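Serine-tRNA ligase (PDB 6BLJ) probably attaches serine to its cognate tRNA in the cytoplasm in an ATP-dependent reaction, as in other class II seryl-tRNA synthetases, and binds AMP in its catalytic domain. Local coordinates at residues 13-18 / 145-150; 89-94 / 118-123; 196-201 / 219-224; 230-235 / 334-339. All coordinates share one frame; numbering follows the deposited sequence.

Interaction 1 of 4, residues 13-18 / 145-150; sequences NLFREY and DVLLQI
Phe15 brings the far end of its ring up to the CD1 methyls of Leu147 and Ile150, an all-apolar contact with no hydrogen bond crossing it. With CG beside the backbone N and anti to the carbonyl carbon (chi1 -66°), the ring extends toward segment 145-150. Ile150 comes from the opposite direction and sets its CD1 at the ring edge, in plane, 3.5 Å from Phe15 CZ. Leu147 comes to the neighbouring ring atoms at a slant, its CD1 3.6 Å from Phe15 CE1. The two methyls thus hold adjacent parts of one ring end. They converge because the chain leaves the helix through a type I turn from Leu147 to Ile150, closed by Ile150 N to Leu147 O at 3.2 Å, which brings both side chains round to the same partner. In segment 13-18 a single turn of the chain carries Phe15, with Arg16 N bonded to Asn13 O at 3.0 Å. The contact joins the N-terminal loop to the base of helix 114-147, one arm of the long antiparallel coiled coil of seryl-tRNA synthetases. Ile26 of helix 23-32, Val43 of helix 38-76 and Leu10 complete the apolar cluster around Phe15.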
# COMPACT_ATOMS: atom_id res chain seq x y z
N ASN A 13 -22.45 27.91 -4.01
CA ASN A 13 -23.55 28.72 -4.52
C ASN A 13 -24.35 28.00 -5.60
O ASN A 13 -25.57 28.20 -5.71
CB ASN A 13 -23.03 30.07 -5.04
CG ASN A 13 -22.81 31.07 -3.92
OD1 ASN A 13 -23.53 31.06 -2.91
ND2 ASN A 13 -21.84 31.96 -4.08
N LEU A 14 -23.69 27.17 -6.42
CA LEU A 14 -24.40 26.45 -7.46
C LEU A 14 -25.47 25.53 -6.88
O LEU A 14 -26.48 25.24 -7.54
CB LEU A 14 -23.41 25.63 -8.30
CG LEU A 14 -23.95 25.02 -9.59
CD1 LEU A 14 -24.46 26.10 -10.55
CD2 LEU A 14 -22.87 24.17 -10.27
N PHE A 15 -25.30 25.09 -5.63
CA PHE A 15 -26.27 24.23 -4.97
C PHE A 15 -27.50 24.98 -4.47
O PHE A 15 -28.49 24.33 -4.12
CB PHE A 15 -25.64 23.52 -3.77
CG PHE A 15 -24.55 22.53 -4.12
CD1 PHE A 15 -23.28 22.98 -4.47
CD2 PHE A 15 -24.79 21.17 -4.05
CE1 PHE A 15 -22.27 22.08 -4.77
CE2 PHE A 15 -23.77 20.26 -4.35
CZ PHE A 15 -22.52 20.72 -4.71
N ARG A 16 -27.46 26.31 -4.41
CA ARG A 16 -28.46 27.11 -3.69
C ARG A 16 -29.48 27.69 -4.65
O ARG A 16 -29.23 28.68 -5.34
CB ARG A 16 -27.80 28.22 -2.87
CG ARG A 16 -26.99 27.72 -1.69
CD ARG A 16 -26.15 28.83 -1.11
NE ARG A 16 -25.43 28.39 0.08
CZ ARG A 16 -24.34 28.99 0.55
NH1 ARG A 16 -23.83 30.04 -0.08
NH2 ARG A 16 -23.75 28.52 1.64
N GLU A 17 -30.64 27.04 -4.71
CA GLU A 17 -31.68 27.47 -5.62
C GLU A 17 -32.14 28.89 -5.28
O GLU A 17 -32.53 29.65 -6.17
CB GLU A 17 -32.81 26.45 -5.59
CG GLU A 17 -33.56 26.30 -6.89
CD GLU A 17 -34.62 25.21 -6.81
OE1 GLU A 17 -34.70 24.56 -5.74
OE2 GLU A 17 -35.31 24.93 -7.82
N TYR A 18 -32.05 29.28 -4.00
CA TYR A 18 -32.49 30.61 -3.57
C TYR A 18 -31.50 31.71 -3.92
O TYR A 18 -31.86 32.89 -3.88
CB TYR A 18 -32.70 30.64 -2.05
CG TYR A 18 -31.42 30.74 -1.21
CD1 TYR A 18 -30.79 31.97 -0.99
CD2 TYR A 18 -30.86 29.61 -0.63
CE1 TYR A 18 -29.64 32.06 -0.24
CE2 TYR A 18 -29.70 29.70 0.13
CZ TYR A 18 -29.10 30.93 0.32
OH TYR A 18 -27.94 31.02 1.08
N ASP A 145 -17.05 18.80 3.45
CA ASP A 145 -16.49 17.47 3.24
C ASP A 145 -17.29 16.68 2.21
O ASP A 145 -16.72 15.88 1.46
CB ASP A 145 -16.44 16.69 4.56
CG ASP A 145 -15.27 17.10 5.44
OD1 ASP A 145 -14.43 17.92 5.02
OD2 ASP A 145 -15.19 16.57 6.57
N VAL A 146 -18.61 16.86 2.19
CA VAL A 146 -19.40 16.21 1.15
C VAL A 146 -19.16 16.89 -0.19
O VAL A 146 -19.05 16.22 -1.23
CB VAL A 146 -20.90 16.21 1.52
CG1 VAL A 146 -21.70 15.52 0.44
CG2 VAL A 146 -21.10 15.50 2.85
N LEU A 147 -19.05 18.22 -0.19
CA LEU A 147 -18.80 18.95 -1.43
C LEU A 147 -17.49 18.49 -2.09
O LEU A 147 -17.41 18.41 -3.32
CB LEU A 147 -18.78 20.45 -1.15
CG LEU A 147 -18.46 21.47 -2.24
CD1 LEU A 147 -19.04 21.09 -3.58
CD2 LEU A 147 -19.01 22.82 -1.82
N LEU A 148 -16.47 18.17 -1.29
CA LEU A 148 -15.20 17.75 -1.86
C LEU A 148 -15.31 16.43 -2.63
O LEU A 148 -14.39 16.11 -3.40
CB LEU A 148 -14.13 17.63 -0.78
CG LEU A 148 -13.60 18.95 -0.24
CD1 LEU A 148 -12.45 18.71 0.74
CD2 LEU A 148 -13.17 19.89 -1.37
N GLN A 149 -16.37 15.65 -2.41
CA GLN A 149 -16.51 14.35 -3.06
C GLN A 149 -17.17 14.42 -4.43
O GLN A 149 -17.13 13.42 -5.15
CB GLN A 149 -17.34 13.41 -2.18
CG GLN A 149 -16.81 13.21 -0.79
CD GLN A 149 -17.73 12.35 0.04
OE1 GLN A 149 -18.25 11.34 -0.44
NE2 GLN A 149 -18.00 12.78 1.27
N ILE A 150 -17.75 15.54 -4.79
CA ILE A 150 -18.47 15.67 -6.04
C ILE A 150 -17.47 16.04 -7.13
O ILE A 150 -16.58 16.88 -6.92
CB ILE A 150 -19.60 16.72 -5.92
CG1 ILE A 150 -20.68 16.24 -4.94
CG2 ILE A 150 -20.25 16.96 -7.27
CD1 ILE A 150 -21.58 17.33 -4.36

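Interaction 2 of 4, residues 89-94 / 118-123; sequences KEVTDD and KKLSTY
A CH-pi contact backed by a small aliphatic pair packs the short helix 89-93 against helix 114-147, far out on the N-terminal arm. Thr92 supplies the CH group and Tyr123 the ring. The methyl CG2 of Thr92 stands over the centre of one face, 4.0 Å from the centroid of the Tyr123 ring and only 11° off the normal, while the two side chains cross at about a right angle. Tyr123 reaches out because its CG is anti to the backbone N (chi1 173°), which carries the ring off the helix toward segment 89-94. Its hydroxyl also comes close to the threonine, with Tyr123 OH 3.7 Å from Thr92 CB and 3.1 Å from the backbone Thr92 O. On Thr92 the chi1 of 57° places OG1 between backbone N and carbonyl carbon, and CG2 is the branch turned to the ring. Helix 114-147 pairs with helix 38-76 in the long helical arm that in seryl-tRNA synthetases of this family reaches for the tRNA, and helix 89-93 belongs to the connection between those two helices. One helical turn before Tyr123, Leu120 brings CD1 to 3.8 Å from Val91 CG1, again with the side chains at roughly a right angle. Leu120 also touches Ile67 of helix 38-76, so it lies between the connection and the partner helix. Val95 packs on both Leu120 and Tyr123, and Lys119 forms a salt bridge with Asp84 earlier in the same connection. Asp94 packs on Lys430 of a second subunit.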
# COMPACT_ATOMS: atom_id res chain seq x y z
N LYS A 89 -31.74 27.12 39.55
CA LYS A 89 -31.65 25.96 38.66
C LYS A 89 -32.66 26.05 37.52
O LYS A 89 -32.36 25.62 36.40
CB LYS A 89 -31.86 24.67 39.45
N GLU A 90 -33.85 26.61 37.78
CA GLU A 90 -34.88 26.71 36.76
C GLU A 90 -34.45 27.61 35.60
O GLU A 90 -34.84 27.37 34.45
CB GLU A 90 -36.18 27.24 37.38
N VAL A 91 -33.65 28.64 35.88
CA VAL A 91 -33.14 29.50 34.81
C VAL A 91 -32.10 28.75 33.98
O VAL A 91 -32.23 28.63 32.76
CB VAL A 91 -32.58 30.80 35.40
CG1 VAL A 91 -31.79 31.57 34.36
CG2 VAL A 91 -33.72 31.66 35.95
N THR A 92 -31.06 28.20 34.63
CA THR A 92 -30.01 27.53 33.87
C THR A 92 -30.49 26.24 33.22
O THR A 92 -29.86 25.76 32.27
CB THR A 92 -28.79 27.23 34.76
OG1 THR A 92 -29.18 26.44 35.89
CG2 THR A 92 -28.15 28.53 35.25
N ASP A 93 -31.60 25.66 33.70
CA ASP A 93 -32.18 24.51 33.00
C ASP A 93 -32.67 24.89 31.61
O ASP A 93 -32.69 24.04 30.71
CB ASP A 93 -33.32 23.91 33.82
CG ASP A 93 -32.84 23.03 34.96
OD1 ASP A 93 -31.64 22.70 35.00
OD2 ASP A 93 -33.68 22.69 35.82
N ASP A 94 -33.08 26.15 31.42
CA ASP A 94 -33.65 26.59 30.15
C ASP A 94 -33.62 28.11 30.01
O ASP A 94 -34.62 28.77 30.29
CB ASP A 94 -35.10 26.09 30.04
CG ASP A 94 -35.68 26.31 28.66
OD1 ASP A 94 -34.92 26.63 27.72
OD2 ASP A 94 -36.92 26.16 28.51
N LYS A 118 -25.97 39.68 35.61
CA LYS A 118 -24.63 39.65 35.04
C LYS A 118 -24.09 38.23 35.03
O LYS A 118 -23.36 37.86 34.10
CB LYS A 118 -23.70 40.58 35.81
CG LYS A 118 -24.18 42.03 35.89
CD LYS A 118 -23.07 42.98 36.27
CE LYS A 118 -23.49 43.90 37.41
NZ LYS A 118 -22.93 45.27 37.23
N LYS A 119 -24.47 37.41 36.02
CA LYS A 119 -24.08 36.00 35.99
C LYS A 119 -24.74 35.27 34.83
O LYS A 119 -24.13 34.39 34.20
CB LYS A 119 -24.48 35.30 37.30
CG LYS A 119 -23.57 35.52 38.50
CD LYS A 119 -24.01 34.57 39.61
CE LYS A 119 -23.03 34.52 40.77
NZ LYS A 119 -23.22 35.63 41.74
N LEU A 120 -26.00 35.60 34.56
CA LEU A 120 -26.73 34.97 33.47
C LEU A 120 -26.06 35.25 32.13
O LEU A 120 -25.93 34.35 31.29
CB LEU A 120 -28.18 35.45 33.49
CG LEU A 120 -29.11 35.01 32.35
CD1 LEU A 120 -29.16 33.48 32.32
CD2 LEU A 120 -30.51 35.61 32.53
N SER A 121 -25.66 36.51 31.90
CA SER A 121 -25.00 36.85 30.64
C SER A 121 -23.69 36.07 30.48
O SER A 121 -23.39 35.57 29.39
CB SER A 121 -24.75 38.36 30.57
OG SER A 121 -24.22 38.74 29.30
N THR A 122 -22.91 35.97 31.56
CA THR A 122 -21.68 35.18 31.53
C THR A 122 -21.98 33.72 31.23
O THR A 122 -21.31 33.08 30.41
CB THR A 122 -20.97 35.30 32.88
OG1 THR A 122 -20.54 36.65 33.08
CG2 THR A 122 -19.76 34.35 32.93
N TYR A 123 -23.00 33.17 31.89
CA TYR A 123 -23.40 31.79 31.64
C TYR A 123 -23.78 31.58 30.18
O TYR A 123 -23.30 30.63 29.53
CB TYR A 123 -24.56 31.43 32.58
CG TYR A 123 -25.17 30.08 32.32
CD1 TYR A 123 -24.58 28.92 32.80
CD2 TYR A 123 -26.37 29.97 31.63
CE1 TYR A 123 -25.16 27.68 32.56
CE2 TYR A 123 -26.95 28.74 31.40
CZ TYR A 123 -26.34 27.59 31.87
OH TYR A 123 -26.91 26.36 31.64

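Interaction 3 of 4, residues 196-201 / 219-224; sequences RKLGGL and GDLVRM
Apolar packing carries this contact, and Leu221 is at its centre with both methyls in use. Its CD2 lies 4.1 Å from Leu198 CD1, the two leucine side chains crossing at about a right angle. Its CD1 instead rests on backbone, 3.8 Å from Gly200 O and 3.9 Å from Gly200 CA. With CG anti to the carbonyl carbon (chi1 -74°), Leu221 points its fork at segment 196-201, one branch for each partner. Gly200 has no side chain, and Leu221 CD1 packs directly on its backbone. Backbone features at the two helix ends bring these residues together. Gly199, at positive phi (71°), closes helix 191-197 in a Schellman motif, with Gly199 N bonded to Arg196 O at 2.9 Å, and turns the chain from Leu198 to Gly200. Gly219 is the N-cap residue of helix 220-238, and its CA is 5.9 Å from that of Gly200. A salt bridge lies within the first turn of helix 220-238, where Arg223 NH2 meets Asp220 OD1 at 3.1 Å. The oxygen lies in the guanidinium plane but is approached from above its own carboxylate plane. Arg223 also bonds to Thr478 OG1 and the carbonyl of Met475, tying this turn to the C-terminal region. Around the contact, Met195 of helix 191-197 packs on Leu221, Ile481 of strand 480-482 and Phe483 touch Leu198, and Gly219 makes backbone hydrogen bonds to a third subunit, another copy of the protein.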
# COMPACT_ATOMS: atom_id res chain seq x y z
N ARG A 196 14.83 -5.32 -29.81
CA ARG A 196 15.80 -6.38 -29.54
C ARG A 196 16.65 -6.68 -30.78
O ARG A 196 17.85 -6.95 -30.66
CB ARG A 196 15.08 -7.65 -29.07
CG ARG A 196 14.60 -7.60 -27.61
CD ARG A 196 13.87 -8.89 -27.21
NE ARG A 196 13.50 -8.87 -25.80
CZ ARG A 196 12.55 -9.65 -25.29
NH1 ARG A 196 11.90 -10.50 -26.07
NH2 ARG A 196 12.25 -9.58 -24.00
N LYS A 197 16.04 -6.65 -31.97
CA LYS A 197 16.80 -6.89 -33.19
C LYS A 197 17.81 -5.77 -33.45
O LYS A 197 18.82 -5.99 -34.12
CB LYS A 197 15.86 -7.07 -34.38
CG LYS A 197 15.23 -8.45 -34.47
CD LYS A 197 14.09 -8.50 -35.50
CE LYS A 197 14.61 -8.33 -36.93
NZ LYS A 197 15.56 -9.41 -37.29
N LEU A 198 17.53 -4.56 -32.96
CA LEU A 198 18.50 -3.48 -33.01
C LEU A 198 19.61 -3.64 -31.98
O LEU A 198 20.59 -2.89 -32.03
CB LEU A 198 17.82 -2.12 -32.80
CG LEU A 198 16.82 -1.65 -33.86
CD1 LEU A 198 16.01 -0.46 -33.35
CD2 LEU A 198 17.52 -1.33 -35.18
N GLY A 199 19.48 -4.58 -31.04
CA GLY A 199 20.41 -4.64 -29.93
C GLY A 199 20.24 -3.50 -28.94
O GLY A 199 21.19 -3.15 -28.25
N GLY A 200 19.04 -2.92 -28.86
CA GLY A 200 18.88 -1.72 -28.07
C GLY A 200 18.09 -1.86 -26.79
O GLY A 200 17.83 -0.87 -26.12
N LEU A 201 17.67 -3.08 -26.45
CA LEU A 201 16.76 -3.26 -25.32
C LEU A 201 17.13 -4.52 -24.57
O LEU A 201 17.18 -5.61 -25.16
CB LEU A 201 15.30 -3.33 -25.78
CG LEU A 201 14.24 -3.59 -24.71
CD1 LEU A 201 14.25 -2.46 -23.71
CD2 LEU A 201 12.84 -3.77 -25.34
N GLY A 219 22.48 2.15 -26.87
CA GLY A 219 22.89 2.54 -28.22
C GLY A 219 22.03 3.63 -28.83
O GLY A 219 21.67 4.61 -28.17
N ASP A 220 21.71 3.46 -30.11
CA ASP A 220 21.04 4.55 -30.83
C ASP A 220 19.65 4.85 -30.25
O ASP A 220 19.19 6.00 -30.31
CB ASP A 220 20.94 4.20 -32.32
CG ASP A 220 22.30 4.20 -33.03
OD1 ASP A 220 23.27 4.80 -32.53
OD2 ASP A 220 22.40 3.58 -34.09
N LEU A 221 18.99 3.85 -29.65
CA LEU A 221 17.69 4.10 -29.04
C LEU A 221 17.80 5.10 -27.88
O LEU A 221 16.91 5.93 -27.68
CB LEU A 221 17.08 2.79 -28.55
CG LEU A 221 16.54 1.85 -29.64
CD1 LEU A 221 15.89 0.62 -28.98
CD2 LEU A 221 15.56 2.57 -30.58
N VAL A 222 18.89 5.01 -27.11
CA VAL A 222 19.15 6.03 -26.09
C VAL A 222 19.30 7.41 -26.73
O VAL A 222 18.73 8.41 -26.26
CB VAL A 222 20.41 5.66 -25.28
CG1 VAL A 222 20.77 6.77 -24.28
CG2 VAL A 222 20.24 4.31 -24.56
N ARG A 223 20.09 7.49 -27.80
CA ARG A 223 20.27 8.79 -28.46
C ARG A 223 18.95 9.31 -29.02
O ARG A 223 18.69 10.51 -28.98
CB ARG A 223 21.35 8.71 -29.55
CG ARG A 223 22.73 8.37 -29.02
CD ARG A 223 23.82 8.66 -30.04
NE ARG A 223 23.63 7.92 -31.28
CZ ARG A 223 23.43 8.48 -32.47
NH1 ARG A 223 23.41 9.81 -32.61
NH2 ARG A 223 23.25 7.71 -33.54
N MET A 224 18.09 8.41 -29.52
CA MET A 224 16.78 8.86 -29.98
C MET A 224 15.88 9.28 -28.81
O MET A 224 15.03 10.16 -28.97
CB MET A 224 16.10 7.76 -30.80
CG MET A 224 14.86 8.27 -31.52
SD MET A 224 14.08 7.08 -32.63
CE MET A 224 15.22 7.08 -33.99

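Interaction 4 of 4, residues 230-235 / 334-339; sequences NYAIDF and EKIEQF
Helix 220-238 passes over strand 332-342 with the CA atoms of Ala232 and Ile336 6.8 Å apart, an approach made possible by the small alanine. The side chain of Ile336 fills the interface and meets Ala232 near its branch point and Ile233 with the end of its longer branch. Ala232 CB sits 3.7 Å from Ile336 CG1 and 3.9 Å from Ile336 CG2, so the methyl fits into the fork of the isoleucine. Farther out, Ile336 CD1 turns to Ile233 and lies 3.9 Å from Ile233 CD1. The bent chain of Ile336, with chi2 at -58°, carries this methyl aside to Ile233, and the two isoleucine side chains cross at about a right angle. Strand 332-342 belongs to the largely antiparallel sheet of the class II synthetase core, between strands 304-313 and 436-447, and helix 220-238 lies across one side of it. Cys307 of strand 304-313 touches both Ile336 and Ile233, while Leu445 and Thr446 of strand 436-447 pack on Ala232. Strand alternation sends the side chains of Lys335 and Glu337 to the side away from this helix, where Lys335 belongs to the pocket that holds AMP. There Lys335 NZ makes a salt bridge with Glu337 OE1 at 2.9 Å, meeting the oxygen from above the carboxylate plane. Lys335 NZ also bonds to Thr283 OG1, and Asn442 ND2 grips the other oxygen, Glu337 OE2, so this buried carboxylate has a partner on each oxygen. Along the same helix, Asn230 OD1 bonds to Asn230 ND2 of a third subunit.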
# COMPACT_ATOMS: atom_id res chain seq x y z
N ASN A 230 14.84 16.58 -26.39
CA ASN A 230 15.43 17.85 -26.82
C ASN A 230 14.53 18.56 -27.82
O ASN A 230 14.34 19.78 -27.75
CB ASN A 230 16.81 17.56 -27.42
CG ASN A 230 17.74 18.76 -27.39
OD1 ASN A 230 18.94 18.61 -27.19
ND2 ASN A 230 17.19 19.95 -27.59
N TYR A 231 14.01 17.81 -28.79
CA TYR A 231 13.12 18.39 -29.80
C TYR A 231 11.82 18.86 -29.16
O TYR A 231 11.34 19.97 -29.44
CB TYR A 231 12.85 17.36 -30.90
CG TYR A 231 11.75 17.74 -31.87
CD1 TYR A 231 11.76 18.99 -32.49
CD2 TYR A 231 10.71 16.86 -32.18
CE1 TYR A 231 10.75 19.36 -33.38
CE2 TYR A 231 9.70 17.23 -33.08
CZ TYR A 231 9.73 18.48 -33.67
OH TYR A 231 8.75 18.87 -34.55
N ALA A 232 11.24 18.05 -28.28
CA ALA A 232 9.98 18.42 -27.63
C ALA A 232 10.12 19.73 -26.87
O ALA A 232 9.25 20.61 -26.97
CB ALA A 232 9.53 17.31 -26.68
N ILE A 233 11.20 19.89 -26.12
CA ILE A 233 11.41 21.12 -25.36
C ILE A 233 11.61 22.31 -26.30
O ILE A 233 11.05 23.39 -26.08
CB ILE A 233 12.57 20.92 -24.37
CG1 ILE A 233 12.10 20.00 -23.24
CG2 ILE A 233 13.07 22.24 -23.82
CD1 ILE A 233 13.20 19.29 -22.55
N ASP A 234 12.40 22.13 -27.36
CA ASP A 234 12.55 23.21 -28.35
C ASP A 234 11.20 23.55 -28.98
O ASP A 234 10.85 24.73 -29.11
CB ASP A 234 13.54 22.81 -29.43
CG ASP A 234 14.97 22.88 -28.96
OD1 ASP A 234 15.18 23.42 -27.85
OD2 ASP A 234 15.86 22.44 -29.72
N PHE A 235 10.45 22.52 -29.36
CA PHE A 235 9.14 22.69 -29.98
C PHE A 235 8.22 23.54 -29.10
O PHE A 235 7.63 24.52 -29.57
CB PHE A 235 8.56 21.28 -30.20
CG PHE A 235 7.22 21.24 -30.89
CD1 PHE A 235 7.13 21.24 -32.27
CD2 PHE A 235 6.06 21.10 -30.15
CE1 PHE A 235 5.90 21.15 -32.90
CE2 PHE A 235 4.83 21.02 -30.78
CZ PHE A 235 4.76 21.03 -32.15
N GLU A 334 10.45 8.96 -19.25
CA GLU A 334 10.52 10.42 -19.33
C GLU A 334 9.33 10.95 -20.10
O GLU A 334 8.82 10.31 -21.02
CB GLU A 334 11.81 10.91 -20.00
CG GLU A 334 13.04 10.82 -19.11
CD GLU A 334 13.49 9.37 -18.88
OE1 GLU A 334 13.69 8.64 -19.88
OE2 GLU A 334 13.68 8.98 -17.71
N LYS A 335 8.86 12.14 -19.69
CA LYS A 335 7.69 12.72 -20.33
C LYS A 335 7.83 14.24 -20.39
O LYS A 335 8.19 14.89 -19.39
CB LYS A 335 6.39 12.32 -19.61
CG LYS A 335 5.13 12.91 -20.28
CD LYS A 335 3.82 12.28 -19.78
CE LYS A 335 3.57 12.45 -18.27
NZ LYS A 335 3.67 13.86 -17.81
N ILE A 336 7.56 14.80 -21.56
CA ILE A 336 7.47 16.25 -21.75
C ILE A 336 6.00 16.61 -21.72
O ILE A 336 5.20 16.04 -22.49
CB ILE A 336 8.12 16.69 -23.07
CG1 ILE A 336 9.54 16.13 -23.19
CG2 ILE A 336 8.05 18.22 -23.21
CD1 ILE A 336 10.48 16.51 -22.09
N GLU A 337 5.64 17.55 -20.85
CA GLU A 337 4.26 17.84 -20.49
C GLU A 337 3.94 19.31 -20.76
O GLU A 337 4.77 20.20 -20.49
CB GLU A 337 4.04 17.51 -18.99
CG GLU A 337 2.62 17.74 -18.46
CD GLU A 337 1.67 16.60 -18.82
OE1 GLU A 337 2.11 15.63 -19.48
OE2 GLU A 337 0.49 16.68 -18.43
N GLN A 338 2.77 19.57 -21.35
CA GLN A 338 2.21 20.91 -21.42
C GLN A 338 1.38 21.17 -20.16
O GLN A 338 0.55 20.34 -19.79
CB GLN A 338 1.30 21.10 -22.64
CG GLN A 338 1.92 20.86 -24.00
CD GLN A 338 0.87 21.01 -25.10
OE1 GLN A 338 0.49 22.11 -25.45
NE2 GLN A 338 0.40 19.89 -25.65
N PHE A 339 1.61 22.32 -19.53
CA PHE A 339 0.87 22.72 -18.33
C PHE A 339 0.56 24.20 -18.43
O PHE A 339 1.46 25.01 -18.66
CB PHE A 339 1.68 22.42 -17.05
CG PHE A 339 0.90 22.64 -15.77
CD1 PHE A 339 0.75 23.93 -15.24
CD2 PHE A 339 0.32 21.58 -15.11
CE1 PHE A 339 0.03 24.13 -14.07
CE2 PHE A 339 -0.41 21.77 -13.94
CZ PHE A 339 -0.56 23.05 -13.42

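Interactions 1 and 2 both use helix 114-147, at its base and far along the arm, their centres about 39 Å apart. Interactions 3 and 4 share helix 220-238 instead: the first lies at its N-terminal end, the second packs its middle on the catalytic sheet, and both touch the third subunit. Interactions 1, 3 and 4 are buried, whereas interaction 2, about 51 Å from the chain centre, is only partly so. All four rely on apolar packing, but with different surfaces: the end of an aromatic ring against methyls in 1, a ring face in 2, backbone glycine in 3, and aliphatic branches against alanine in 4, which alone includes a residue of the AMP pocket.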